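Local coordinates for lysosome-associated membrane glycoprotein 1 (PDB 5GV0) that is a heavily glycosylated protein of the lysosomal membrane whose membrane-proximal luminal domain probably contributes to self-assembly, at residues Leu25-Leu30 and Met91-Ala96. Sequence-based numbering, arbitrary orientation.
Sequences LNITYL and MTLPDA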
loop_
_atom_site.group_PDB
_atom_site.type_symbol
_atom_site.label_atom_id
_atom_site.label_comp_id
_atom_site.label_asym_id
_atom_site.label_seq_id
_atom_site.Cartn_x
_atom_site.Cartn_y
_atom_site.Cartn_z
ATOM N N LEU A 25 6.386 1.272 6.879
ATOM C CA LEU A 25 5.775 2.466 7.455
ATOM C C LEU A 25 6.837 3.276 8.179
ATOM O O LEU A 25 7.574 2.744 8.996
ATOM C CB LEU A 25 4.650 2.094 8.414
ATOM C CG LEU A 25 3.527 1.251 7.814
ATOM C CD1 LEU A 25 2.723 0.618 8.927
ATOM C CD2 LEU A 25 2.642 2.118 6.938
ATOM N N ASN A 26 6.918 4.561 7.869
ATOM C CA ASN A 26 7.824 5.463 8.562
ATOM C C ASN A 26 6.972 6.416 9.387
ATOM O O ASN A 26 6.252 7.252 8.831
ATOM C CB ASN A 26 8.713 6.211 7.557
ATOM C CG ASN A 26 9.726 7.136 8.218
ATOM O OD1 ASN A 26 9.421 7.831 9.184
ATOM N ND2 ASN A 26 10.938 7.160 7.675
ATOM N N ILE A 27 7.018 6.268 10.706
ATOM C CA ILE A 27 6.128 7.035 11.567
ATOM C C ILE A 27 6.888 7.852 12.608
ATOM O O ILE A 27 7.783 7.353 13.303
ATOM C CB ILE A 27 5.091 6.117 12.266
ATOM C CG1 ILE A 27 4.121 6.961 13.090
ATOM C CG2 ILE A 27 5.767 5.037 13.111
ATOM C CD1 ILE A 27 2.802 6.285 13.343
ATOM N N THR A 28 6.540 9.131 12.676
ATOM C CA THR A 28 7.079 10.033 13.679
ATOM C C THR A 28 5.999 10.281 14.719
ATOM O O THR A 28 4.874 10.622 14.367
ATOM C CB THR A 28 7.534 11.350 13.046
ATOM O OG1 THR A 28 8.553 11.081 12.074
ATOM C CG2 THR A 28 8.081 12.296 14.098
ATOM N N TYR A 29 6.324 10.093 15.996
ATOM C CA TYR A 29 5.320 10.260 17.039
ATOM C C TYR A 29 5.910 10.688 18.377
ATOM O O TYR A 29 7.116 10.616 18.595
ATOM C CB TYR A 29 4.519 8.966 17.210
ATOM C CG TYR A 29 5.285 7.784 17.769
ATOM C CD1 TYR A 29 6.063 6.975 16.946
ATOM C CD2 TYR A 29 5.198 7.452 19.117
ATOM C CE1 TYR A 29 6.741 5.882 17.454
ATOM C CE2 TYR A 29 5.874 6.362 19.633
ATOM C CZ TYR A 29 6.643 5.581 18.796
ATOM O OH TYR A 29 7.318 4.492 19.294
ATOM N N LEU A 30 5.028 11.150 19.258
ATOM C CA LEU A 30 5.395 11.569 20.605
ATOM C C LEU A 30 5.336 10.403 21.575
ATOM O O LEU A 30 4.301 9.750 21.701
ATOM C CB LEU A 30 4.460 12.682 21.084
ATOM C CG LEU A 30 4.671 14.078 20.505
ATOM C CD1 LEU A 30 3.552 15.013 20.938
ATOM C CD2 LEU A 30 6.019 14.619 20.941
ATOM N N MET A 91 -2.986 1.635 14.495
ATOM C CA MET A 91 -1.792 1.140 15.155
ATOM C C MET A 91 -1.837 1.312 16.660
ATOM O O MET A 91 -2.426 2.258 17.172
ATOM C CB MET A 91 -0.567 1.849 14.583
ATOM C CG MET A 91 0.744 1.174 14.901
ATOM S SD MET A 91 2.051 1.812 13.841
ATOM C CE MET A 91 3.219 0.460 13.926
ATOM N N THR A 92 -1.206 0.382 17.371
ATOM C CA THR A 92 -0.973 0.553 18.794
ATOM C C THR A 92 0.533 0.604 19.056
ATOM O O THR A 92 1.263 -0.332 18.725
ATOM C CB THR A 92 -1.618 -0.570 19.619
ATOM O OG1 THR A 92 -3.043 -0.480 19.514
ATOM C CG2 THR A 92 -1.224 -0.444 21.083
ATOM N N LEU A 93 0.989 1.718 19.615
ATOM C CA LEU A 93 2.387 1.892 19.990
ATOM C C LEU A 93 2.476 2.026 21.504
ATOM O O LEU A 93 2.140 3.079 22.048
ATOM C CB LEU A 93 2.993 3.122 19.316
ATOM C CG LEU A 93 3.132 3.134 17.791
ATOM C CD1 LEU A 93 3.472 4.534 17.308
ATOM C CD2 LEU A 93 4.193 2.152 17.347
ATOM N N PRO A 94 2.927 0.962 22.185
ATOM C CA PRO A 94 2.939 0.913 23.650
ATOM C C PRO A 94 3.670 2.086 24.310
ATOM O O PRO A 94 3.238 2.511 25.379
ATOM C CB PRO A 94 3.655 -0.408 23.943
ATOM C CG PRO A 94 3.389 -1.246 22.750
ATOM C CD PRO A 94 3.428 -0.289 21.593
ATOM N N ASP A 95 4.721 2.613 23.688
ATOM C CA ASP A 95 5.503 3.678 24.315
ATOM C C ASP A 95 5.073 5.077 23.874
ATOM O O ASP A 95 5.733 6.062 24.202
ATOM C CB ASP A 95 7.000 3.480 24.039
ATOM C CG ASP A 95 7.383 3.744 22.590
ATOM O OD1 ASP A 95 6.499 3.708 21.704
ATOM O OD2 ASP A 95 8.589 3.970 22.340
ATOM N N ALA A 96 3.968 5.166 23.140
ATOM C CA ALA A 96 3.479 6.463 22.674
ATOM C C ALA A 96 2.609 7.162 23.715
ATOM O O ALA A 96 1.966 6.513 24.538
ATOM C CB ALA A 96 2.699 6.301 21.375
#
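Y29 and L93 meet tip to tip where the end of strand 14-30 of one sheet faces the turn that follows strand 81-92 of the other, in a domain consistent with the beta-prism fold of LAMP luminal domains. The tyrosine illustrates how one side chain can serve an apolar contact over its face and a polar one at its edge. Methyl CD1 of L93 sits over the centre of the Y29 ring, 3.4 Å from its centroid and only 7° off the ring normal, a textbook CH-pi contact. The same methyl reaches I27 more loosely, CD1 to CD1 at 4.4 Å, while F101 of strand 100-105 touches both I27 and L93 and continues the apolar layer between the sheets. CB of A96 approaches the tyrosine obliquely, 3.6 Å from CD2 of Y29.

At the ring edge the character changes. Y29 OH donates a 2.7 Å hydrogen bond to OD1 of D95, which accepts through its syn lone pair and lies near the ring plane. In both residues CG lies between the backbone N and the carbonyl carbon (chi1 68° in Y29), and the side chains cross at about a right angle, with carboxylate and ring planes 63° apart. D95 belongs to a type I turn from L93 to A96, closed by A96 N to L93 O at 3.0 Å; this turn brings methyl, carboxylate and CB to bear on a single ring. CA of A96 makes a weak, bent CA-H...O contact of 3.5 Å with L30 O.

R39, on the neighbouring strand 36-42, completes the polar side: its NH1 forms a salt bridge with OD2 of D95. The hydroxyl has two partners: it donates to D95 OD1 and accepts from R39 NE, which should fix the ring's position against the L93 methyl. With arginine and tyrosine both directed at it, the D95 carboxylate is probably stabilised as the anion, and the salt bridge to R39 would offset its charge beside the largely apolar ring.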